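Local atomic coordinates of CDP-4-keto-6-deoxy-D-glucose-3-dehydrase (Yersinia pseudotuberculosis, PDB entry 3BB8), a protein that probably removes the 3-hydroxyl of CDP-4-keto-6-deoxy-D-glucose with the help of pyridoxal 5'-phosphate, a step in making lipopolysaccharide sugars. Residues Ala66-Leu71 against Val80-Ser85; Leu94-Ser99 against Ser239-Phe244; Ser243-Gly248 against Asn288-Asp293. The protein carries 1 engineered substitution. All coordinates share one frame; numbering follows the deposited sequence.

How the interactions relate
From the N terminus, interaction 1 closes first, folding helix 62-75 back on strand 79-83 across eight residues. Helix 86-96 follows that strand and opens interaction 2, whose loop of 139 residues, taking in much of the large mixed sheet, is closed by helix 235-245. Interaction 3 starts on the same helix, sharing S243 and F244 with interaction 2, and closes a 39-residue excursion, partly unmodelled, ahead of helix 293-323. Interaction 1 closes before the others open, 3 begins where 2 ends, and none nests. L81 packs on I241, joining 1 to 2; probable hydrogen bonds R245 NH1-T82 O and T83 OG1-L289 O join 3 to 1. Interactions 1 and 3 both reach the second subunit.

Interaction 1: Ala66-Leu71 against Val80-Ser85; sequences AFEKKL and VLTTTS. With PLP (pyridoxal-5'-phosphate), chain C.
E68 reaches T82 because its CG stands anti to its own carbonyl carbon (chi1 -62°) and its chain then runs extended (chi2 -179°), carrying the carboxylate to the strand, where the E68 and T82 side chains cross at about a right angle. There OE2 of E68 accepts the backbone N of T82 at 3.0 Å, using its anti lone pair. The bond is moderately bent (152°), and the same OE2 lies 3.3 Å from the carbonyl O of V80, an acceptor-acceptor approach that may cost some energy. R245 NH1 is a long, weak ionic partner of this oxygen. Around E68 CG the contact is apolar. CG2 of T82 meets E68 CG at 3.7 Å and CD1 of F67 at the same distance, while its OG1 is hydrogen-bonded to N64 OD1. L71 CD2 also touches V80 CG1 at 3.7 Å, the two side chains crossing at about a right angle. Farther along the strand segment, S85, part of the cofactor pocket, caps the N terminus of helix 86-96 by bonding S88 N, and its CB lies 3.4 Å from O3P of the cofactor phosphate. Helix 66-71 passes strand 80-83 at 7.9 Å between axes, helix 62-75 packing here on the large mixed sheet of the aspartate aminotransferase fold. The strand pairs antiparallel with strand 228-232, L81 turns to helix 235-245, and A66, F67 and K70 pack on helix 293-323.

Interaction 2: Leu94-Ser99 against Ser239-Phe244; sequences LTALTS and SIIESF
A threonine methyl laid on an aromatic face is the striking feature: CG2 of T95 sits 3.7 Å from the centroid of the F244 ring, 20° off the normal, in a CH-pi contact. The methyl is displaced toward the rim, closest to CE1 at 3.5 Å. It gets there because CG2 of T95 lies anti to the backbone N, which places OG1 beside that N; OG1 bonds L91 O and N130 OD1. A96 comes next to the ring, its CA 3.4 Å from F244 CE2 in an oblique approach. CG2 of I240, itself in plane at the edge of the F244 ring, packs tightly against A96, 3.3 Å from CB and 3.2 Å from the carbonyl O. I241, from the same helix as F244, also touches L92, as F244 does. Past A96 the chain makes a type I beta turn to S99, the N of S99 bonding A96 O at 3.1 Å. The turn brings S99 OG to within 3.7 Å of I240 CG1, while that hydroxyl is hydrogen-bonded to K101 N. H284 stacks with the F244 ring and also packs on S99. Helix 86-96 and its following turn are thus joined to helix 235-245 by side chains and by the A96 backbone within a buried interface. With the T95 and S99 hydroxyls bonded outside the contact, and polar bonding running within or beyond each segment, the attraction across it is essentially van der Waals and CH-pi in kind, so it depends on close fit more than on charge.

Interaction 3: Ser243-Gly248 against Asn288-Asp293; sequences SFRDWG and NLKITD. With PLP (pyridoxal-5'-phosphate), chain E.
The phosphate end of a pyridoxal 5'-phosphate pocket at the subunit interface holds this contact: W247 reaches the cofactor that the second subunit binds through D194, S87 and S215. NE1 of W247 donates to O2P of the cofactor at 3.0 Å, somewhat bent (137°), and more weakly to O3P of the same phosphate. K290 comes over one face of the indole, NZ lying 3.7 Å from the centroid of the W247 six-membered ring, a cation-pi contact. The lysine is bent near its tip, with chi4 at 65° turning NZ back onto the ring. D246 OD1 is the nearby opposite charge, 4.3 Å from K290 NZ, beyond a salt bridge; E226 of the second subunit is a long, weak ionic partner. The arrangement belongs to the aspartate aminotransferase fold, whose active sites lie between the two subunits, each lending residues to the other's cofactor. F120 and Y217 of the second subunit meet the W247 ring, and N288 O takes a hydrogen bond from S85 of that subunit. Within the chain, a single beta bridge pairs D246 with N288, and the N of L289 donates to R245 O at 3.2 Å. CG of R245 lies against the carbonyl O of L289, an oxygen hydrogen-bonded to T83 OG1. R245 NE grips D246 OD1 at 2.9 Å in a nearly straight salt bridge (170°), on the syn side of the carboxylate, while its NH1 bonds T82 O. K290 crosses both side chains at about a right angle: its CG lies 3.5 Å from R245 NE, and its CE packs on D246 OD1 at 3.0 Å. Two residues beyond K290, T292 caps the start of helix 293-323.

Interaction 1: Ala66-Leu71 against Val80-Ser85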
loop_
_atom_site.group_PDB
_atom_site.type_symbol
_atom_site.label_atom_id
_atom_site.label_comp_id
_atom_site.label_asym_id
_atom_site.label_seq_id
_atom_site.Cartn_x
_atom_site.Cartn_y
_atom_site.Cartn_z
ATOM N N ALA A 66 9.058 3.138 17.325
ATOM C CA ALA A 66 8.345 3.456 18.559
ATOM C C ALA A 66 6.895 2.965 18.492
ATOM O O ALA A 66 6.384 2.367 19.442
ATOM C CB ALA A 66 8.382 4.966 18.810
ATOM N N PHE A 67 6.240 3.212 17.359
ATOM C CA PHE A 67 4.856 2.796 17.183
ATOM C C PHE A 67 4.682 1.291 17.249
ATOM O O PHE A 67 3.836 0.797 17.991
ATOM C CB PHE A 67 4.285 3.313 15.852
ATOM C CG PHE A 67 2.855 2.896 15.613
ATOM C CD1 PHE A 67 2.562 1.684 14.986
ATOM C CD2 PHE A 67 1.802 3.665 16.106
ATOM C CE1 PHE A 67 1.245 1.238 14.859
ATOM C CE2 PHE A 67 0.480 3.225 15.984
ATOM C CZ PHE A 67 0.203 2.009 15.360
ATOM N N GLU A 68 5.484 0.556 16.483
ATOM C CA GLU A 68 5.356 -0.897 16.472
ATOM C C GLU A 68 5.608 -1.463 17.853
ATOM O O GLU A 68 5.018 -2.478 18.245
ATOM C CB GLU A 68 6.319 -1.527 15.462
ATOM C CG GLU A 68 6.061 -1.100 14.019
ATOM C CD GLU A 68 7.006 -1.764 13.025
ATOM O OE1 GLU A 68 8.206 -1.921 13.348
ATOM O OE2 GLU A 68 6.551 -2.116 11.917
ATOM N N LYS A 69 6.484 -0.787 18.593
ATOM C CA LYS A 69 6.826 -1.210 19.944
ATOM C C LYS A 69 5.670 -0.975 20.904
ATOM O O LYS A 69 5.234 -1.893 21.590
ATOM C CB LYS A 69 8.058 -0.449 20.443
ATOM C CG LYS A 69 8.539 -0.876 21.827
ATOM C CD LYS A 69 9.623 0.067 22.337
ATOM C CE LYS A 69 10.168 -0.362 23.693
ATOM N NZ LYS A 69 11.127 0.650 24.213
ATOM N N LYS A 70 5.168 0.253 20.949
ATOM C CA LYS A 70 4.074 0.559 21.864
ATOM C C LYS A 70 2.790 -0.214 21.557
ATOM O O LYS A 70 2.038 -0.550 22.471
ATOM C CB LYS A 70 3.778 2.064 21.882
ATOM C CG LYS A 70 2.980 2.484 23.123
ATOM C CD LYS A 70 2.478 3.927 23.063
ATOM C CE LYS A 70 3.604 4.945 23.144
ATOM N NZ LYS A 70 3.082 6.342 23.035
ATOM N N LEU A 71 2.533 -0.497 20.280
ATOM C CA LEU A 71 1.330 -1.240 19.918
ATOM C C LEU A 71 1.499 -2.676 20.380
ATOM O O LEU A 71 0.561 -3.290 20.892
ATOM C CB LEU A 71 1.079 -1.206 18.402
ATOM C CG LEU A 71 -0.178 -1.962 17.937
ATOM C CD1 LEU A 71 -1.423 -1.325 18.567
ATOM C CD2 LEU A 71 -0.283 -1.948 16.409
ATOM N N VAL A 80 4.956 -6.785 15.626
ATOM C CA VAL A 80 4.005 -5.876 15.011
ATOM C C VAL A 80 4.661 -5.241 13.790
ATOM O O VAL A 80 5.725 -4.644 13.890
ATOM C CB VAL A 80 3.585 -4.757 15.995
ATOM C CG1 VAL A 80 2.788 -3.677 15.259
ATOM C CG2 VAL A 80 2.758 -5.352 17.138
ATOM N N LEU A 81 4.018 -5.381 12.636
ATOM C CA LEU A 81 4.530 -4.817 11.393
ATOM C C LEU A 81 3.529 -3.814 10.824
ATOM O O LEU A 81 2.351 -4.143 10.659
ATOM C CB LEU A 81 4.745 -5.930 10.365
ATOM C CG LEU A 81 5.853 -6.951 10.605
ATOM C CD1 LEU A 81 5.749 -8.062 9.567
ATOM C CD2 LEU A 81 7.210 -6.254 10.523
ATOM N N THR A 82 3.985 -2.602 10.521
ATOM C CA THR A 82 3.079 -1.630 9.948
ATOM C C THR A 82 2.971 -1.833 8.445
ATOM O O THR A 82 3.880 -2.375 7.808
ATOM C CB THR A 82 3.521 -0.181 10.223
ATOM O OG1 THR A 82 4.856 0.024 9.738
ATOM C CG2 THR A 82 3.447 0.116 11.719
ATOM N N THR A 83 1.845 -1.403 7.884
ATOM C CA THR A 83 1.611 -1.521 6.450
ATOM C C THR A 83 0.702 -0.374 5.983
ATOM O O THR A 83 0.269 0.432 6.800
ATOM C CB THR A 83 1.025 -2.909 6.110
ATOM O OG1 THR A 83 0.873 -3.025 4.694
ATOM C CG2 THR A 83 -0.300 -3.122 6.805
ATOM N N THR A 84 0.411 -0.295 4.684
ATOM C CA THR A 84 -0.366 0.825 4.138
ATOM C C THR A 84 -1.814 1.020 4.585
ATOM O O THR A 84 -2.322 2.136 4.546
ATOM C CB THR A 84 -0.399 0.789 2.604
ATOM O OG1 THR A 84 -1.477 -0.054 2.182
ATOM C CG2 THR A 84 0.930 0.250 2.042
ATOM N N SER A 85 -2.479 -0.050 4.999
ATOM C CA SER A 85 -3.870 0.049 5.386
ATOM C C SER A 85 -4.315 -1.243 6.035
ATOM O O SER A 85 -3.582 -2.231 6.042
ATOM C CB SER A 85 -4.731 0.277 4.130
ATOM O OG SER A 85 -4.628 -0.831 3.238
HETATM N N1 PLP C . -11.769 -5.018 7.556
HETATM C C2 PLP C . -12.738 -4.317 8.256
HETATM C C2A PLP C . -13.774 -5.124 9.028
HETATM C C3 PLP C . -12.736 -2.891 8.236
HETATM O O3 PLP C . -13.664 -2.168 8.901
HETATM C C4 PLP C . -11.711 -2.173 7.485
HETATM C C4A PLP C . -11.736 -0.605 7.523
HETATM C C5 PLP C . -10.744 -2.956 6.773
HETATM C C6 PLP C . -10.811 -4.401 6.839
HETATM C C5A PLP C . -9.610 -2.444 5.938
HETATM O O4P PLP C . -9.053 -1.295 6.397
HETATM P P PLP C . -8.610 -0.046 5.487
HETATM O O1P PLP C . -7.629 0.744 6.329
HETATM O O2P PLP C . -9.990 0.797 5.222
HETATM O O3P PLP C . -8.008 -0.542 4.168
#

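Interaction 2: Leu94-Ser99 against Ser239-Phe244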
loop_
_atom_site.group_PDB
_atom_site.type_symbol
_atom_site.label_atom_id
_atom_site.label_comp_id
_atom_site.label_asym_id
_atom_site.label_seq_id
_atom_site.Cartn_x
_atom_site.Cartn_y
_atom_site.Cartn_z
ATOM N N LEU A 94 -2.882 -13.208 5.039
ATOM C CA LEU A 94 -3.293 -14.391 4.281
ATOM C C LEU A 94 -2.218 -14.859 3.301
ATOM O O LEU A 94 -1.998 -16.057 3.143
ATOM C CB LEU A 94 -4.589 -14.091 3.517
ATOM C CG LEU A 94 -5.451 -15.184 2.873
ATOM C CD1 LEU A 94 -4.764 -15.778 1.640
ATOM C CD2 LEU A 94 -5.756 -16.249 3.907
ATOM N N THR A 95 -1.549 -13.915 2.650
ATOM C CA THR A 95 -0.516 -14.239 1.675
ATOM C C THR A 95 0.665 -14.950 2.310
ATOM O O THR A 95 1.175 -15.921 1.765
ATOM C CB THR A 95 -0.003 -12.972 0.965
ATOM O OG1 THR A 95 -1.097 -12.342 0.291
ATOM C CG2 THR A 95 1.103 -13.330 -0.050
ATOM N N ALA A 96 1.085 -14.459 3.467
ATOM C CA ALA A 96 2.195 -15.028 4.204
ATOM C C ALA A 96 2.008 -16.519 4.478
ATOM O O ALA A 96 2.971 -17.290 4.470
ATOM C CB ALA A 96 2.351 -14.294 5.495
ATOM N N LEU A 97 0.769 -16.928 4.721
ATOM C CA LEU A 97 0.494 -18.328 4.998
ATOM C C LEU A 97 0.620 -19.175 3.743
ATOM O O LEU A 97 0.375 -20.381 3.788
ATOM C CB LEU A 97 -0.908 -18.491 5.584
ATOM C CG LEU A 97 -1.184 -17.816 6.927
ATOM C CD1 LEU A 97 -2.618 -18.093 7.371
ATOM C CD2 LEU A 97 -0.206 -18.336 7.956
ATOM N N THR A 98 0.984 -18.552 2.621
ATOM C CA THR A 98 1.141 -19.295 1.366
ATOM C C THR A 98 2.618 -19.608 1.137
ATOM O O THR A 98 2.982 -20.289 0.173
ATOM C CB THR A 98 0.652 -18.498 0.133
ATOM O OG1 THR A 98 1.564 -17.422 -0.119
ATOM C CG2 THR A 98 -0.753 -17.936 0.361
ATOM N N SER A 99 3.460 -19.093 2.025
ATOM C CA SER A 99 4.901 -19.293 1.942
ATOM C C SER A 99 5.323 -20.754 1.992
ATOM O O SER A 99 4.928 -21.489 2.895
ATOM C CB SER A 99 5.597 -18.562 3.085
ATOM O OG SER A 99 6.952 -18.962 3.158
ATOM N N SER A 239 8.644 -13.049 10.095
ATOM C CA SER A 239 9.653 -12.990 9.040
ATOM C C SER A 239 9.058 -13.157 7.652
ATOM O O SER A 239 9.474 -12.482 6.722
ATOM C CB SER A 239 10.738 -14.044 9.264
ATOM O OG SER A 239 11.629 -13.594 10.267
ATOM N N ILE A 240 8.095 -14.063 7.512
ATOM C CA ILE A 240 7.449 -14.267 6.221
ATOM C C ILE A 240 6.728 -12.973 5.805
ATOM O O ILE A 240 6.930 -12.484 4.693
ATOM C CB ILE A 240 6.423 -15.442 6.275
ATOM C CG1 ILE A 240 7.143 -16.793 6.174
ATOM C CG2 ILE A 240 5.457 -15.366 5.102
ATOM C CD1 ILE A 240 8.273 -16.982 7.140
ATOM N N ILE A 241 5.912 -12.425 6.714
ATOM C CA ILE A 241 5.135 -11.201 6.475
ATOM C C ILE A 241 6.014 -10.068 5.979
ATOM O O ILE A 241 5.749 -9.474 4.928
ATOM C CB ILE A 241 4.455 -10.665 7.775
ATOM C CG1 ILE A 241 3.738 -11.790 8.512
ATOM C CG2 ILE A 241 3.460 -9.540 7.436
ATOM C CD1 ILE A 241 2.580 -12.354 7.786
ATOM N N GLU A 242 7.041 -9.756 6.769
ATOM C CA GLU A 242 7.984 -8.679 6.463
ATOM C C GLU A 242 8.583 -8.815 5.064
ATOM O O GLU A 242 8.757 -7.824 4.351
ATOM C CB GLU A 242 9.096 -8.660 7.515
ATOM C CG GLU A 242 10.041 -7.464 7.417
ATOM C CD GLU A 242 10.903 -7.306 8.664
ATOM O OE1 GLU A 242 11.553 -8.297 9.064
ATOM O OE2 GLU A 242 10.931 -6.195 9.244
ATOM N N SER A 243 8.897 -10.049 4.679
ATOM C CA SER A 243 9.463 -10.326 3.365
ATOM C C SER A 243 8.455 -9.948 2.276
ATOM O O SER A 243 8.801 -9.283 1.294
ATOM C CB SER A 243 9.820 -11.806 3.255
ATOM O OG SER A 243 10.283 -12.125 1.954
ATOM N N PHE A 244 7.210 -10.376 2.450
ATOM C CA PHE A 244 6.159 -10.065 1.487
ATOM C C PHE A 244 5.927 -8.551 1.411
ATOM O O PHE A 244 5.697 -7.993 0.336
ATOM C CB PHE A 244 4.871 -10.766 1.884
ATOM C CG PHE A 244 4.771 -12.179 1.390
ATOM C CD1 PHE A 244 4.651 -12.447 0.029
ATOM C CD2 PHE A 244 4.750 -13.245 2.289
ATOM C CE1 PHE A 244 4.508 -13.759 -0.437
ATOM C CE2 PHE A 244 4.606 -14.562 1.833
ATOM C CZ PHE A 244 4.484 -14.816 0.467
#

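Interaction 3: Ser243-Gly248 against Asn288-Asp293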
loop_
_atom_site.group_PDB
_atom_site.type_symbol
_atom_site.label_atom_id
_atom_site.label_comp_id
_atom_site.label_asym_id
_atom_site.label_seq_id
_atom_site.Cartn_x
_atom_site.Cartn_y
_atom_site.Cartn_z
ATOM N N SER A 243 8.897 -10.049 4.679
ATOM C CA SER A 243 9.463 -10.326 3.365
ATOM C C SER A 243 8.455 -9.948 2.276
ATOM O O SER A 243 8.801 -9.283 1.294
ATOM C CB SER A 243 9.820 -11.806 3.255
ATOM O OG SER A 243 10.283 -12.125 1.954
ATOM N N PHE A 244 7.210 -10.376 2.450
ATOM C CA PHE A 244 6.159 -10.065 1.487
ATOM C C PHE A 244 5.927 -8.551 1.411
ATOM O O PHE A 244 5.697 -7.993 0.336
ATOM C CB PHE A 244 4.871 -10.766 1.884
ATOM C CG PHE A 244 4.771 -12.179 1.390
ATOM C CD1 PHE A 244 4.651 -12.447 0.029
ATOM C CD2 PHE A 244 4.750 -13.245 2.289
ATOM C CE1 PHE A 244 4.508 -13.759 -0.437
ATOM C CE2 PHE A 244 4.606 -14.562 1.833
ATOM C CZ PHE A 244 4.484 -14.816 0.467
ATOM N N ARG A 245 6.007 -7.887 2.558
ATOM C CA ARG A 245 5.809 -6.452 2.589
ATOM C C ARG A 245 6.979 -5.745 1.922
ATOM O O ARG A 245 6.800 -4.754 1.224
ATOM C CB ARG A 245 5.667 -5.941 4.031
ATOM C CG ARG A 245 5.350 -4.447 4.089
ATOM C CD ARG A 245 5.558 -3.849 5.480
ATOM N NE ARG A 245 6.956 -3.869 5.899
ATOM C CZ ARG A 245 7.370 -3.622 7.145
ATOM N NH1 ARG A 245 6.495 -3.330 8.108
ATOM N NH2 ARG A 245 8.662 -3.682 7.432
ATOM N N ASP A 246 8.178 -6.270 2.134
ATOM C CA ASP A 246 9.369 -5.659 1.579
ATOM C C ASP A 246 9.934 -6.256 0.279
ATOM O O ASP A 246 11.063 -6.739 0.244
ATOM C CB ASP A 246 10.457 -5.617 2.661
ATOM C CG ASP A 246 9.985 -4.950 3.956
ATOM O OD1 ASP A 246 9.003 -4.171 3.930
ATOM O OD2 ASP A 246 10.608 -5.192 5.010
ATOM N N TRP A 247 9.143 -6.192 -0.789
ATOM C CA TRP A 247 9.518 -6.663 -2.123
ATOM C C TRP A 247 9.745 -8.159 -2.226
ATOM O O TRP A 247 10.241 -8.659 -3.242
ATOM C CB TRP A 247 10.770 -5.921 -2.622
ATOM C CG TRP A 247 10.660 -4.407 -2.658
ATOM C CD1 TRP A 247 9.972 -3.649 -3.571
ATOM C CD2 TRP A 247 11.255 -3.477 -1.733
ATOM N NE1 TRP A 247 10.105 -2.306 -3.268
ATOM C CE2 TRP A 247 10.883 -2.174 -2.148
ATOM C CE3 TRP A 247 12.065 -3.619 -0.598
ATOM C CZ2 TRP A 247 11.296 -1.019 -1.462
ATOM C CZ3 TRP A 247 12.482 -2.459 0.089
ATOM C CH2 TRP A 247 12.092 -1.178 -0.350
ATOM N N GLY A 248 9.357 -8.881 -1.184
ATOM C CA GLY A 248 9.554 -10.317 -1.180
ATOM C C GLY A 248 11.020 -10.680 -1.008
ATOM O O GLY A 248 11.427 -11.801 -1.319
ATOM N N ASN A 288 5.192 -4.118 -2.108
ATOM C CA ASN A 288 5.878 -3.037 -1.414
ATOM C C ASN A 288 4.726 -2.315 -0.747
ATOM O O ASN A 288 4.208 -1.309 -1.247
ATOM C CB ASN A 288 6.601 -2.075 -2.338
ATOM C CG ASN A 288 7.292 -0.954 -1.563
ATOM O OD1 ASN A 288 7.915 -0.069 -2.150
ATOM N ND2 ASN A 288 7.174 -0.985 -0.236
ATOM N N LEU A 289 4.320 -2.857 0.387
ATOM C CA LEU A 289 3.345 -2.220 1.250
ATOM C C LEU A 289 3.828 -1.614 2.566
ATOM O O LEU A 289 3.387 -2.019 3.644
ATOM C CB LEU A 289 2.316 -3.323 1.507
ATOM C CG LEU A 289 1.704 -3.927 0.233
ATOM C CD1 LEU A 289 1.034 -5.260 0.552
ATOM C CD2 LEU A 289 0.709 -2.953 -0.372
ATOM N N LYS A 290 4.741 -0.650 2.479
ATOM C CA LYS A 290 5.248 0.026 3.680
ATOM C C LYS A 290 4.724 1.461 3.747
ATOM O O LYS A 290 4.232 2.003 2.750
ATOM C CB LYS A 290 6.783 0.063 3.703
ATOM C CG LYS A 290 7.450 -1.296 3.631
ATOM C CD LYS A 290 8.956 -1.208 3.872
ATOM C CE LYS A 290 9.765 -1.596 2.632
ATOM N NZ LYS A 290 9.583 -0.666 1.474
ATOM N N ILE A 291 4.829 2.070 4.924
ATOM C CA ILE A 291 4.374 3.442 5.088
ATOM C C ILE A 291 5.536 4.366 5.417
ATOM O O ILE A 291 6.701 3.950 5.399
ATOM C CB ILE A 291 3.267 3.582 6.181
ATOM C CG1 ILE A 291 3.866 3.542 7.595
ATOM C CG2 ILE A 291 2.233 2.485 5.996
ATOM C CD1 ILE A 291 4.358 2.202 8.033
ATOM N N THR A 292 5.213 5.623 5.687
ATOM C CA THR A 292 6.220 6.628 6.002
ATOM C C THR A 292 6.302 6.849 7.509
ATOM O O THR A 292 5.400 6.452 8.250
ATOM C CB THR A 292 5.874 7.974 5.338
ATOM O OG1 THR A 292 4.699 8.516 5.952
ATOM C CG2 THR A 292 5.630 7.786 3.850
ATOM N N ASP A 293 7.374 7.489 7.969
ATOM C CA ASP A 293 7.502 7.731 9.399
ATOM C C ASP A 293 6.495 8.820 9.775
ATOM O O ASP A 293 6.080 8.909 10.931
ATOM C CB ASP A 293 8.941 8.138 9.759
ATOM C CG ASP A 293 9.425 7.500 11.069
ATOM O OD1 ASP A 293 9.158 6.300 11.294
ATOM O OD2 ASP A 293 10.088 8.194 11.872
HETATM N N1 PLP E . 10.037 -1.304 -10.836
HETATM C C2 PLP E . 11.331 -0.829 -10.920
HETATM C C2A PLP E . 12.101 -1.083 -12.219
HETATM C C3 PLP E . 11.895 -0.126 -9.811
HETATM O O3 PLP E . 13.159 0.354 -9.839
HETATM C C4 PLP E . 11.100 0.089 -8.600
HETATM C C4A PLP E . 11.749 0.886 -7.437
HETATM C C5 PLP E . 9.776 -0.437 -8.571
HETATM C C6 PLP E . 9.272 -1.139 -9.733
HETATM C C5A PLP E . 8.790 -0.343 -7.443
HETATM O O4P PLP E . 8.907 0.771 -6.676
HETATM P P PLP E . 8.839 0.806 -5.079
HETATM O O1P PLP E . 8.487 2.211 -4.703
HETATM O O2P PLP E . 10.351 0.391 -4.589
HETATM O O3P PLP E . 7.801 -0.222 -4.567
#